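Local coordinates for protein aspartokinase (PDB 3TVI) that probably phosphorylates the beta-carboxyl group of L-aspartate with ATP, opening the pathway to lysine, threonine and methionine, and binds lysine in pockets of its regulatory region, at residues 401-406 / 419-424; 297-302 / 368-373; 88-93 / 121-126; 128-133 / 163-168. One frame throughout, in Å; residues are numbered along the deposited sequence.

Interaction 1 of 4, residues 401-406 / 419-424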
loop_
_atom_site.group_PDB
_atom_site.type_symbol
_atom_site.label_atom_id
_atom_site.label_comp_id
_atom_site.label_asym_id
_atom_site.label_seq_id
_atom_site.Cartn_x
_atom_site.Cartn_y
_atom_site.Cartn_z
ATOM N N GLU B 401 10.077 -7.809 -23.563
ATOM C CA GLU B 401 8.785 -8.229 -24.113
ATOM C C GLU B 401 7.830 -7.060 -24.335
ATOM O O GLU B 401 6.643 -7.266 -24.621
ATOM C CB GLU B 401 8.144 -9.310 -23.226
ATOM C CG GLU B 401 8.316 -10.731 -23.755
ATOM C CD GLU B 401 9.672 -10.958 -24.404
ATOM O OE1 GLU B 401 9.698 -11.421 -25.565
ATOM O OE2 GLU B 401 10.705 -10.648 -23.768
ATOM N N ASN B 402 8.356 -5.840 -24.235
ATOM C CA ASN B 402 7.591 -4.644 -24.534
ATOM C C ASN B 402 6.271 -4.636 -23.760
ATOM O O ASN B 402 5.186 -4.648 -24.353
ATOM C CB ASN B 402 7.358 -4.543 -26.052
ATOM C CG ASN B 402 6.729 -3.222 -26.472
ATOM O OD1 ASN B 402 5.801 -3.199 -27.282
ATOM N ND2 ASN B 402 7.228 -2.115 -25.923
ATOM N N VAL B 403 6.380 -4.638 -22.431
ATOM C CA VAL B 403 5.206 -4.659 -21.548
ATOM C C VAL B 403 5.310 -3.597 -20.445
ATOM O O VAL B 403 6.202 -3.626 -19.597
ATOM C CB VAL B 403 4.919 -6.072 -20.964
ATOM C CG1 VAL B 403 6.188 -6.909 -20.881
ATOM C CG2 VAL B 403 4.214 -5.983 -19.611
ATOM N N ASN B 404 4.376 -2.652 -20.502
ATOM C CA ASN B 404 4.289 -1.530 -19.575
ATOM C C ASN B 404 3.954 -2.011 -18.162
ATOM O O ASN B 404 3.016 -2.799 -17.964
ATOM C CB ASN B 404 3.225 -0.535 -20.080
ATOM C CG ASN B 404 2.790 0.469 -19.025
ATOM O OD1 ASN B 404 3.492 1.441 -18.756
ATOM N ND2 ASN B 404 1.610 0.250 -18.448
ATOM N N ILE B 405 4.743 -1.523 -17.201
ATOM C CA ILE B 405 4.574 -1.825 -15.790
ATOM C C ILE B 405 3.575 -0.844 -15.191
ATOM O O ILE B 405 3.635 0.347 -15.466
ATOM C CB ILE B 405 5.922 -1.697 -15.051
ATOM C CG1 ILE B 405 6.948 -2.667 -15.644
ATOM C CG2 ILE B 405 5.766 -1.961 -13.559
ATOM C CD1 ILE B 405 8.334 -2.522 -15.056
ATOM N N ARG B 406 2.655 -1.343 -14.377
ATOM C CA ARG B 406 1.632 -0.500 -13.751
ATOM C C ARG B 406 1.703 -0.450 -12.217
ATOM O O ARG B 406 1.072 0.398 -11.592
ATOM C CB ARG B 406 0.243 -0.975 -14.179
ATOM C CG ARG B 406 -0.165 -0.546 -15.582
ATOM C CD ARG B 406 -1.641 -0.802 -15.820
ATOM N NE ARG B 406 -2.463 -0.157 -14.799
ATOM C CZ ARG B 406 -3.739 -0.449 -14.550
ATOM N NH1 ARG B 406 -4.373 -1.388 -15.250
ATOM N NH2 ARG B 406 -4.387 0.205 -13.591
ATOM N N VAL B 419 4.944 -7.260 -9.288
ATOM C CA VAL B 419 4.844 -6.355 -10.404
ATOM C C VAL B 419 3.409 -6.404 -10.863
ATOM O O VAL B 419 2.818 -7.485 -10.918
ATOM C CB VAL B 419 5.758 -6.814 -11.540
ATOM C CG1 VAL B 419 5.059 -6.688 -12.875
ATOM C CG2 VAL B 419 7.050 -6.029 -11.525
ATOM N N GLY B 420 2.854 -5.239 -11.183
ATOM C CA GLY B 420 1.478 -5.138 -11.667
ATOM C C GLY B 420 1.461 -4.670 -13.100
ATOM O O GLY B 420 2.163 -3.731 -13.447
ATOM N N VAL B 421 0.658 -5.328 -13.931
ATOM C CA VAL B 421 0.648 -5.076 -15.373
ATOM C C VAL B 421 -0.732 -5.254 -15.971
ATOM O O VAL B 421 -1.599 -5.894 -15.369
ATOM C CB VAL B 421 1.570 -6.056 -16.123
ATOM C CG1 VAL B 421 3.014 -5.859 -15.697
ATOM C CG2 VAL B 421 1.110 -7.497 -15.906
ATOM N N GLU B 422 -0.904 -4.718 -17.179
ATOM C CA GLU B 422 -2.135 -4.887 -17.957
ATOM C C GLU B 422 -2.509 -6.357 -18.077
ATOM O O GLU B 422 -1.651 -7.197 -18.366
ATOM C CB GLU B 422 -1.962 -4.322 -19.370
ATOM C CG GLU B 422 -3.196 -3.619 -19.913
ATOM C CD GLU B 422 -3.406 -2.254 -19.275
ATOM O OE1 GLU B 422 -2.465 -1.416 -19.299
ATOM O OE2 GLU B 422 -4.517 -2.027 -18.746
ATOM N N THR B 423 -3.788 -6.661 -17.878
ATOM C CA THR B 423 -4.256 -8.047 -17.902
ATOM C C THR B 423 -3.971 -8.767 -19.220
ATOM O O THR B 423 -3.783 -9.977 -19.232
ATOM C CB THR B 423 -5.750 -8.127 -17.596
ATOM O OG1 THR B 423 -6.023 -7.349 -16.428
ATOM C CG2 THR B 423 -6.152 -9.557 -17.345
ATOM N N VAL B 424 -3.933 -8.026 -20.324
ATOM C CA VAL B 424 -3.527 -8.604 -21.606
ATOM C C VAL B 424 -2.095 -9.156 -21.555
ATOM O O VAL B 424 -1.816 -10.222 -22.106
ATOM C CB VAL B 424 -3.656 -7.585 -22.763
ATOM C CG1 VAL B 424 -2.720 -6.401 -22.566
ATOM C CG2 VAL B 424 -3.383 -8.266 -24.098
#
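The beta hairpin of strands 405-410 and 416-422, at one edge of an antiparallel ACT-domain sheet, starts here, where the chain arrives from helix 390-400. That helix ends in a Schellman motif: Asn402, of a residue type that tolerates positive phi well, takes the C-prime place, and Val403 N turns back to Leu398 O. The chain then meets its partner strand steeply, and one backbone hydrogen bond spans the two segments. Arg406 N donates a hydrogen bond to Gly420 O at 2.6 Å, in the carbonyl plane and with 156° at the hydrogen. Ahead of this bond two branched apolar residues suit the covered side, Val403 crossing Val421 obliquely with its CG2 4.1 Å from CG1 of Val421. The same Val421 CG1 lies 3.8 Å from Asn404 O. Val403 also rests on Leu398 of the helix, while Ile405 packs against Phe395 and against Ala391 of the second subunit. Arg406 is long enough to serve two strands. Its strongest polar partners lie on strand 367-380, NH1 bonding Pro372 O and NH2 bonding His371 O, so the guanidinium is fixed from that side. Arg406 CD passes 3.6 Å from OE1 of Glu422, and beyond it the bend at chi3 (55°) turns the guanidinium. The carboxylate plane is tilted 23° from the guanidinium, and a longer salt bridge joins Arg406 NH1 to Glu422 OE2 at 3.6 Å.

Interaction 2 of 4, residues 297-302 / 368-373; sequences NFTVIA and IEIHPN
Val300 and His371 form a hydrogen-bonded antiparallel pair and exchange two bonds. His371 N points at Val300 O from 2.9 Å, almost straight at 175° and nearly along the C=O axis. In return Val300 N reaches His371 O, also at 2.9 Å, but from above that carbonyl's plane. Further along, Glu369 N gives a bond to Ala302 O at 3.1 Å, and the answering bond from Ala302 N to Glu369 O is weak. Above this backbone Val300 and His371 lie side by side, pointing the same way. Val300 CG1 occupies the crowded position between the backbone N and the carbonyl carbon (chi1 54°), which sets it 3.8 Å from His371 CB, and Ala302 CB meets the imidazole at its edge, 4.1 Å from CD2. These strands are inner neighbours in the five-stranded antiparallel sheet of the ACT region, with 338-344 beyond one and 416-422 beyond the other. On the face carrying Ile301 and Ile370, their CG1 atoms come within 4.2 Å, and both isoleucines pack on Ile356 of helix 352-362, a fitting apolar seat. Thr299 runs alongside Pro372, its CG2 turned anti to the backbone N and 3.6 Å from CG2 of Ile370. Its OG1 instead bonds OD1 of Asp345. Proline has no N-H to give, and at this place strand 297-302 asks for none. Outward again, Ala302 and Val300 rest on Ser340 of strand 338-344, and Val300 packs on Gly411 of the second subunit.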
loop_
_atom_site.group_PDB
_atom_site.type_symbol
_atom_site.label_atom_id
_atom_site.label_comp_id
_atom_site.label_asym_id
_atom_site.label_seq_id
_atom_site.Cartn_x
_atom_site.Cartn_y
_atom_site.Cartn_z
ATOM N N ASN B 297 -7.090 -9.991 -13.063
ATOM C CA ASN B 297 -8.287 -9.237 -12.652
ATOM C C ASN B 297 -8.173 -8.421 -11.354
ATOM O O ASN B 297 -8.596 -8.861 -10.287
ATOM C CB ASN B 297 -9.518 -10.158 -12.619
ATOM C CG ASN B 297 -10.059 -10.448 -14.007
ATOM O OD1 ASN B 297 -9.327 -10.398 -14.999
ATOM N ND2 ASN B 297 -11.350 -10.745 -14.085
ATOM N N PHE B 298 -7.623 -7.213 -11.487
ATOM C CA PHE B 298 -7.508 -6.244 -10.395
ATOM C C PHE B 298 -7.832 -4.830 -10.891
ATOM O O PHE B 298 -7.764 -4.557 -12.091
ATOM C CB PHE B 298 -6.084 -6.240 -9.848
ATOM C CG PHE B 298 -5.783 -7.354 -8.892
ATOM C CD1 PHE B 298 -5.886 -7.149 -7.525
ATOM C CD2 PHE B 298 -5.347 -8.585 -9.351
ATOM C CE1 PHE B 298 -5.584 -8.159 -6.630
ATOM C CE2 PHE B 298 -5.051 -9.606 -8.463
ATOM C CZ PHE B 298 -5.169 -9.393 -7.098
ATOM N N THR B 299 -8.166 -3.933 -9.966
ATOM C CA THR B 299 -8.446 -2.538 -10.304
ATOM C C THR B 299 -7.883 -1.587 -9.258
ATOM O O THR B 299 -8.044 -1.815 -8.057
ATOM C CB THR B 299 -9.955 -2.280 -10.418
ATOM O OG1 THR B 299 -10.509 -3.116 -11.444
ATOM C CG2 THR B 299 -10.225 -0.807 -10.743
ATOM N N VAL B 300 -7.235 -0.517 -9.719
ATOM C CA VAL B 300 -6.662 0.488 -8.820
ATOM C C VAL B 300 -7.588 1.701 -8.733
ATOM O O VAL B 300 -8.145 2.131 -9.739
ATOM C CB VAL B 300 -5.219 0.909 -9.236
ATOM C CG1 VAL B 300 -5.153 1.359 -10.685
ATOM C CG2 VAL B 300 -4.681 2.009 -8.329
ATOM N N ILE B 301 -7.767 2.220 -7.520
ATOM C CA ILE B 301 -8.489 3.470 -7.287
ATOM C C ILE B 301 -7.481 4.547 -6.897
ATOM O O ILE B 301 -7.056 4.622 -5.736
ATOM C CB ILE B 301 -9.518 3.319 -6.156
ATOM C CG1 ILE B 301 -10.640 2.374 -6.588
ATOM C CG2 ILE B 301 -10.092 4.670 -5.768
ATOM C CD1 ILE B 301 -11.598 2.022 -5.469
ATOM N N ALA B 302 -7.096 5.378 -7.867
ATOM C CA ALA B 302 -6.062 6.393 -7.644
ATOM C C ALA B 302 -6.658 7.661 -7.025
ATOM O O ALA B 302 -7.631 8.200 -7.539
ATOM C CB ALA B 302 -5.359 6.710 -8.950
ATOM N N ILE B 368 -10.065 11.768 -8.049
ATOM C CA ILE B 368 -10.375 10.371 -7.756
ATOM C C ILE B 368 -10.728 9.633 -9.043
ATOM O O ILE B 368 -11.872 9.676 -9.500
ATOM C CB ILE B 368 -11.563 10.237 -6.782
ATOM C CG1 ILE B 368 -11.211 10.806 -5.408
ATOM C CG2 ILE B 368 -11.979 8.776 -6.645
ATOM C CD1 ILE B 368 -12.325 10.647 -4.399
ATOM N N GLU B 369 -9.744 8.959 -9.624
ATOM C CA GLU B 369 -9.964 8.153 -10.820
ATOM C C GLU B 369 -9.919 6.656 -10.511
ATOM O O GLU B 369 -9.554 6.235 -9.410
ATOM C CB GLU B 369 -8.944 8.508 -11.912
ATOM C CG GLU B 369 -9.253 9.809 -12.648
ATOM C CD GLU B 369 -8.561 9.915 -14.000
ATOM O OE1 GLU B 369 -8.659 8.960 -14.803
ATOM O OE2 GLU B 369 -7.931 10.962 -14.269
ATOM N N ILE B 370 -10.315 5.865 -11.501
ATOM C CA ILE B 370 -10.327 4.415 -11.408
ATOM C C ILE B 370 -9.700 3.843 -12.675
ATOM O O ILE B 370 -9.989 4.304 -13.780
ATOM C CB ILE B 370 -11.768 3.887 -11.267
ATOM C CG1 ILE B 370 -12.362 4.325 -9.924
ATOM C CG2 ILE B 370 -11.797 2.369 -11.404
ATOM C CD1 ILE B 370 -13.868 4.205 -9.845
ATOM N N HIS B 371 -8.833 2.849 -12.505
ATOM C CA HIS B 371 -8.189 2.179 -13.630
ATOM C C HIS B 371 -8.168 0.695 -13.405
ATOM O O HIS B 371 -7.414 0.211 -12.563
ATOM C CB HIS B 371 -6.773 2.700 -13.808
ATOM C CG HIS B 371 -6.657 4.195 -13.685
ATOM N ND1 HIS B 371 -6.913 5.026 -14.710
ATOM C CD2 HIS B 371 -6.298 4.998 -12.606
ATOM C CE1 HIS B 371 -6.724 6.296 -14.310
ATOM N NE2 HIS B 371 -6.347 6.277 -13.023
ATOM N N PRO B 372 -9.009 -0.055 -14.137
ATOM C CA PRO B 372 -9.064 -1.515 -13.999
ATOM C C PRO B 372 -8.072 -2.230 -14.927
ATOM O O PRO B 372 -7.138 -1.601 -15.424
ATOM C CB PRO B 372 -10.507 -1.825 -14.395
ATOM C CG PRO B 372 -10.814 -0.799 -15.437
ATOM C CD PRO B 372 -10.029 0.437 -15.081
ATOM N N ASN B 373 -8.267 -3.529 -15.139
ATOM C CA ASN B 373 -7.504 -4.295 -16.131
ATOM C C ASN B 373 -6.027 -4.474 -15.776
ATOM O O ASN B 373 -5.157 -4.526 -16.653
ATOM C CB ASN B 373 -7.658 -3.683 -17.534
ATOM C CG ASN B 373 -9.093 -3.707 -18.026
ATOM O OD1 ASN B 373 -9.656 -2.668 -18.361
ATOM N ND2 ASN B 373 -9.693 -4.898 -18.070
#

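Interaction 3 of 4, residues 88-93 / 121-126; sequences IDMDIA and GVILAK
Lys126, Ile123 and Met90 carry this contact, in which the link leading into helix 92-104 lies over helix 109-127 without a hydrogen bond between the segments. Lys126 contributes its aliphatic stem. With CG anti to the backbone N (chi1 -163°) and a bend at chi2 (71°), the chain slides past Ile88 in the opposite direction, its CG 3.7 Å from CG2 of Ile88. Lys126 CE then lies 3.6 Å from Asp89 O, at the inverse gamma turn centred on Asp89. The amino group stays 5.4 Å from OD2 of Asp89, measured from NZ, so opposite charges attract at most loosely. A long lysine suits this exposed position because its methylenes can cover an isoleucine while the amino group stays at the surface. Ile123, one turn back, is gripped through both branches: its CG2 meets CD1 of Ile88 at 3.9 Å, with the side chains at about a right angle, and its CG1 meets CD1 of Ile92 at 4.0 Å. Met90, present as selenomethionine, points toward the helix backbone. Its SE lies 4.1 Å from CA of Ile123, and a bend at chi3 (-47°) sends CE to 3.8 Å from Val122 O. Val83 of helix 69-85 touches Ile88, Met90 and Ile92, adding a third wall to the apolar patch, while Val122 also packs on Phe132. Such layering of helices beside the central sheet belongs to the amino acid kinase domain; helix 109-127 also bears Glu117, a predicted substrate-binding residue.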
loop_
_atom_site.group_PDB
_atom_site.type_symbol
_atom_site.label_atom_id
_atom_site.label_comp_id
_atom_site.label_asym_id
_atom_site.label_seq_id
_atom_site.Cartn_x
_atom_site.Cartn_y
_atom_site.Cartn_z
ATOM N N ILE B 88 -10.886 -57.931 0.202
ATOM C CA ILE B 88 -10.301 -57.859 1.533
ATOM C C ILE B 88 -11.092 -58.718 2.505
ATOM O O ILE B 88 -12.318 -58.807 2.411
ATOM C CB ILE B 88 -10.268 -56.407 2.037
ATOM C CG1 ILE B 88 -9.510 -55.542 1.026
ATOM C CG2 ILE B 88 -9.648 -56.330 3.424
ATOM C CD1 ILE B 88 -9.390 -54.087 1.409
ATOM N N ASP B 89 -10.385 -59.337 3.447
ATOM C CA ASP B 89 -10.999 -60.296 4.361
ATOM C C ASP B 89 -11.654 -59.618 5.557
ATOM O O ASP B 89 -11.153 -59.686 6.679
ATOM C CB ASP B 89 -9.959 -61.304 4.837
ATOM C CG ASP B 89 -10.565 -62.400 5.671
ATOM O OD1 ASP B 89 -11.665 -62.879 5.307
ATOM O OD2 ASP B 89 -9.949 -62.770 6.693
HETATM N N MSE B 90 -12.782 -58.967 5.305
HETATM C CA MSE B 90 -13.499 -58.252 6.354
HETATM C C MSE B 90 -14.939 -58.104 5.981
HETATM O O MSE B 90 -15.325 -58.354 4.836
HETATM C CB MSE B 90 -12.909 -56.868 6.590
HETATM C CG MSE B 90 -13.460 -55.834 5.615
HETATM SE SE MSE B 90 -12.514 -54.133 5.862
HETATM C CE MSE B 90 -12.588 -53.986 7.831
ATOM N N ASP B 91 -15.736 -57.665 6.955
ATOM C CA ASP B 91 -17.159 -57.426 6.765
ATOM C C ASP B 91 -17.463 -55.949 6.991
ATOM O O ASP B 91 -17.769 -55.524 8.107
ATOM C CB ASP B 91 -17.960 -58.291 7.737
ATOM C CG ASP B 91 -19.420 -57.902 7.797
ATOM O OD1 ASP B 91 -19.961 -57.505 6.737
ATOM O OD2 ASP B 91 -20.019 -58.000 8.899
ATOM N N ILE B 92 -17.390 -55.175 5.916
ATOM C CA ILE B 92 -17.556 -53.726 5.996
ATOM C C ILE B 92 -18.963 -53.321 6.452
ATOM O O ILE B 92 -19.146 -52.253 7.047
ATOM C CB ILE B 92 -17.206 -53.045 4.649
ATOM C CG1 ILE B 92 -17.092 -51.525 4.808
ATOM C CG2 ILE B 92 -18.236 -53.391 3.587
ATOM C CD1 ILE B 92 -16.120 -51.093 5.884
ATOM N N ALA B 93 -19.952 -54.169 6.178
ATOM C CA ALA B 93 -21.322 -53.893 6.587
ATOM C C ALA B 93 -21.419 -53.707 8.099
ATOM O O ALA B 93 -22.133 -52.836 8.568
ATOM C CB ALA B 93 -22.243 -55.001 6.124
ATOM N N GLY B 121 -10.286 -45.514 6.979
ATOM C CA GLY B 121 -9.309 -45.867 7.985
ATOM C C GLY B 121 -9.374 -47.337 8.300
ATOM O O GLY B 121 -8.367 -48.024 8.273
ATOM N N VAL B 122 -10.577 -47.818 8.583
ATOM C CA VAL B 122 -10.753 -49.198 9.033
ATOM C C VAL B 122 -10.443 -50.180 7.902
ATOM O O VAL B 122 -9.896 -51.255 8.149
ATOM C CB VAL B 122 -12.162 -49.435 9.612
ATOM C CG1 VAL B 122 -12.389 -48.542 10.818
ATOM C CG2 VAL B 122 -13.224 -49.171 8.563
ATOM N N ILE B 123 -10.769 -49.787 6.671
ATOM C CA ILE B 123 -10.476 -50.591 5.487
ATOM C C ILE B 123 -8.974 -50.688 5.269
ATOM O O ILE B 123 -8.441 -51.772 5.029
ATOM C CB ILE B 123 -11.100 -49.981 4.217
ATOM C CG1 ILE B 123 -12.618 -50.077 4.262
ATOM C CG2 ILE B 123 -10.585 -50.683 2.970
ATOM C CD1 ILE B 123 -13.292 -49.344 3.129
ATOM N N LEU B 124 -8.305 -49.543 5.340
ATOM C CA LEU B 124 -6.868 -49.483 5.121
ATOM C C LEU B 124 -6.071 -50.216 6.182
ATOM O O LEU B 124 -5.039 -50.790 5.875
ATOM C CB LEU B 124 -6.375 -48.035 5.062
ATOM C CG LEU B 124 -6.397 -47.319 3.710
ATOM C CD1 LEU B 124 -5.198 -46.375 3.605
ATOM C CD2 LEU B 124 -6.391 -48.312 2.551
ATOM N N ALA B 125 -6.526 -50.189 7.427
ATOM C CA ALA B 125 -5.821 -50.911 8.478
ATOM C C ALA B 125 -5.795 -52.402 8.132
ATOM O O ALA B 125 -4.783 -53.079 8.322
ATOM C CB ALA B 125 -6.471 -50.676 9.836
ATOM N N LYS B 126 -6.904 -52.903 7.600
ATOM C CA LYS B 126 -6.983 -54.306 7.219
ATOM C C LYS B 126 -6.132 -54.537 5.991
ATOM O O LYS B 126 -5.270 -55.409 5.989
ATOM C CB LYS B 126 -8.430 -54.721 6.940
ATOM C CG LYS B 126 -8.657 -56.221 6.939
ATOM C CD LYS B 126 -8.549 -56.819 8.334
ATOM C CE LYS B 126 -8.191 -58.300 8.277
ATOM N NZ LYS B 126 -7.652 -58.812 9.569
#

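Interaction 4 of 4, residues 128-133 / 163-168; sequences LNAEFI and CNKAVI
Glu131 O is held twice: Val167 N gives it a hydrogen bond at 2.9 Å, bent to 139° at the hydrogen and arriving from above the carbonyl plane, and Ala166 CA adds a CA-H...O contact at 3.3 Å. Glu131 N in turn bonds Lys165 O at 2.9 Å, so this residue straddles Ala166 in the ladder of a parallel pair. The next rung is Ile133 N to Val167 O, 3.0 Å and nearly along the C=O axis. Strands 131-132 and 166-167, joined through helix 149-159, make a beta-alpha-beta unit at the edge of the main sheet of the amino acid kinase domain. Phe132 and Val167 share the face covered by helix 109-127, where Phe132 meets the ring of Tyr118 nearly at right angles and Val167 CG2 lies 4.0 Å from Ala130 CB. A small alanine lets the chain come close as it leaves the helix. There Asn129 adopts positive phi as the C-prime residue of a Schellman motif, with Ala130 N returning to Ala125 O. Lys165 reaches back along this turn: a bend at chi3 (-85°) brings NZ to Leu128 O at 3.2 Å, in the carbonyl plane, and its CD passes 3.6 Å from Ala130 CB. Its positive charge probably suits the carbonyl-rich helix end. On the opposite face Cys163 SG sits beside the Glu131 carboxylate and 4.0 Å from CD1 of Ile133, while Cys163 O accepts a bond from the hydroxyl of Tyr35.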
loop_
_atom_site.group_PDB
_atom_site.type_symbol
_atom_site.label_atom_id
_atom_site.label_comp_id
_atom_site.label_asym_id
_atom_site.label_seq_id
_atom_site.Cartn_x
_atom_site.Cartn_y
_atom_site.Cartn_z
ATOM N N LEU B 128 -3.734 -52.942 4.595
ATOM C CA LEU B 128 -2.294 -52.700 4.734
ATOM C C LEU B 128 -1.723 -53.389 5.964
ATOM O O LEU B 128 -0.568 -53.157 6.326
ATOM C CB LEU B 128 -2.004 -51.197 4.820
ATOM C CG LEU B 128 -2.562 -50.362 3.666
ATOM C CD1 LEU B 128 -2.420 -48.872 3.945
ATOM C CD2 LEU B 128 -1.876 -50.749 2.366
ATOM N N ASN B 129 -2.535 -54.219 6.610
ATOM C CA ASN B 129 -2.092 -54.985 7.756
ATOM C C ASN B 129 -1.423 -54.095 8.809
ATOM O O ASN B 129 -0.295 -54.342 9.235
ATOM C CB ASN B 129 -1.158 -56.097 7.285
ATOM C CG ASN B 129 -1.050 -57.241 8.277
ATOM O OD1 ASN B 129 -1.530 -57.165 9.416
ATOM N ND2 ASN B 129 -0.408 -58.319 7.842
ATOM N N ALA B 130 -2.156 -53.061 9.212
ATOM C CA ALA B 130 -1.692 -52.056 10.163
ATOM C C ALA B 130 -2.731 -51.893 11.264
ATOM O O ALA B 130 -3.921 -52.128 11.036
ATOM C CB ALA B 130 -1.491 -50.730 9.446
ATOM N N GLU B 131 -2.286 -51.484 12.451
ATOM C CA GLU B 131 -3.195 -51.266 13.574
ATOM C C GLU B 131 -4.099 -50.063 13.346
ATOM O O GLU B 131 -3.626 -48.966 13.065
ATOM C CB GLU B 131 -2.420 -51.067 14.873
ATOM C CG GLU B 131 -2.042 -52.367 15.555
ATOM C CD GLU B 131 -1.532 -52.149 16.966
ATOM O OE1 GLU B 131 -2.293 -51.613 17.810
ATOM O OE2 GLU B 131 -0.366 -52.516 17.230
ATOM N N PHE B 132 -5.404 -50.268 13.469
ATOM C CA PHE B 132 -6.344 -49.167 13.359
ATOM C C PHE B 132 -6.406 -48.415 14.667
ATOM O O PHE B 132 -6.641 -49.007 15.714
ATOM C CB PHE B 132 -7.748 -49.644 13.028
ATOM C CG PHE B 132 -8.744 -48.533 12.987
ATOM C CD1 PHE B 132 -8.895 -47.768 11.841
ATOM C CD2 PHE B 132 -9.493 -48.213 14.108
ATOM C CE1 PHE B 132 -9.795 -46.717 11.806
ATOM C CE2 PHE B 132 -10.394 -47.159 14.080
ATOM C CZ PHE B 132 -10.547 -46.413 12.927
ATOM N N ILE B 133 -6.232 -47.102 14.588
ATOM C CA ILE B 133 -6.319 -46.233 15.751
ATOM C C ILE B 133 -7.248 -45.069 15.453
ATOM O O ILE B 133 -6.879 -44.166 14.716
ATOM C CB ILE B 133 -4.941 -45.674 16.115
ATOM C CG1 ILE B 133 -4.055 -46.787 16.661
ATOM C CG2 ILE B 133 -5.084 -44.556 17.128
ATOM C CD1 ILE B 133 -2.696 -46.302 17.111
ATOM N N CYS B 163 3.100 -48.452 17.987
ATOM C CA CYS B 163 2.766 -49.419 16.937
ATOM C C CYS B 163 3.855 -49.413 15.885
ATOM O O CYS B 163 4.442 -48.369 15.605
ATOM C CB CYS B 163 1.439 -49.080 16.256
ATOM S SG CYS B 163 -0.039 -49.295 17.273
ATOM N N ASN B 164 4.108 -50.583 15.306
ATOM C CA ASN B 164 5.017 -50.733 14.178
ATOM C C ASN B 164 4.437 -50.020 12.948
ATOM O O ASN B 164 5.078 -49.166 12.345
ATOM C CB ASN B 164 5.238 -52.224 13.896
ATOM C CG ASN B 164 6.381 -52.491 12.931
ATOM O OD1 ASN B 164 6.915 -51.573 12.297
ATOM N ND2 ASN B 164 6.767 -53.762 12.815
ATOM N N LYS B 165 3.205 -50.367 12.606
ATOM C CA LYS B 165 2.506 -49.789 11.466
ATOM C C LYS B 165 1.082 -49.480 11.919
ATOM O O LYS B 165 0.417 -50.350 12.482
ATOM C CB LYS B 165 2.507 -50.783 10.291
ATOM C CG LYS B 165 2.112 -50.186 8.946
ATOM C CD LYS B 165 1.756 -51.238 7.898
ATOM C CE LYS B 165 2.975 -51.774 7.158
ATOM N NZ LYS B 165 2.591 -52.717 6.062
ATOM N N ALA B 166 0.617 -48.255 11.687
ATOM C CA ALA B 166 -0.690 -47.844 12.178
ATOM C C ALA B 166 -1.420 -46.906 11.218
ATOM O O ALA B 166 -0.825 -45.949 10.715
ATOM C CB ALA B 166 -0.540 -47.185 13.538
ATOM N N VAL B 167 -2.703 -47.187 10.963
ATOM C CA VAL B 167 -3.572 -46.260 10.226
ATOM C C VAL B 167 -4.281 -45.382 11.233
ATOM O O VAL B 167 -4.674 -45.857 12.295
ATOM C CB VAL B 167 -4.671 -46.962 9.409
ATOM C CG1 VAL B 167 -5.601 -45.931 8.785
ATOM C CG2 VAL B 167 -4.078 -47.865 8.337
ATOM N N ILE B 168 -4.440 -44.107 10.889
ATOM C CA ILE B 168 -5.083 -43.121 11.757
ATOM C C ILE B 168 -5.966 -42.241 10.898
ATOM O O ILE B 168 -5.443 -41.454 10.105
ATOM C CB ILE B 168 -4.061 -42.197 12.447
ATOM C CG1 ILE B 168 -2.919 -43.016 13.052
ATOM C CG2 ILE B 168 -4.759 -41.355 13.499
ATOM C CD1 ILE B 168 -1.836 -42.182 13.692
#

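From the N terminus, interaction 3 comes first, closing a loop of 27 mostly helical residues. Interaction 4 follows directly, since helix 109-127 runs on into strand 131-132; it closes 29 residues containing helix 149-159. The two touch, Ala125 N lying 3.5 Å from Val167 CG2, and tie helices to the edge of the kinase-domain sheet. Far off, on the other side of the chain's centre, interaction 2 closes 65 residues and interaction 1 a hairpin of 12. These two share one sheet, where Thr423 N probably bonds Asn373 O at 2.8 Å. All four are in series; none nests or crosses, and at least about 36 Å separates the nearest atoms of the two pairs.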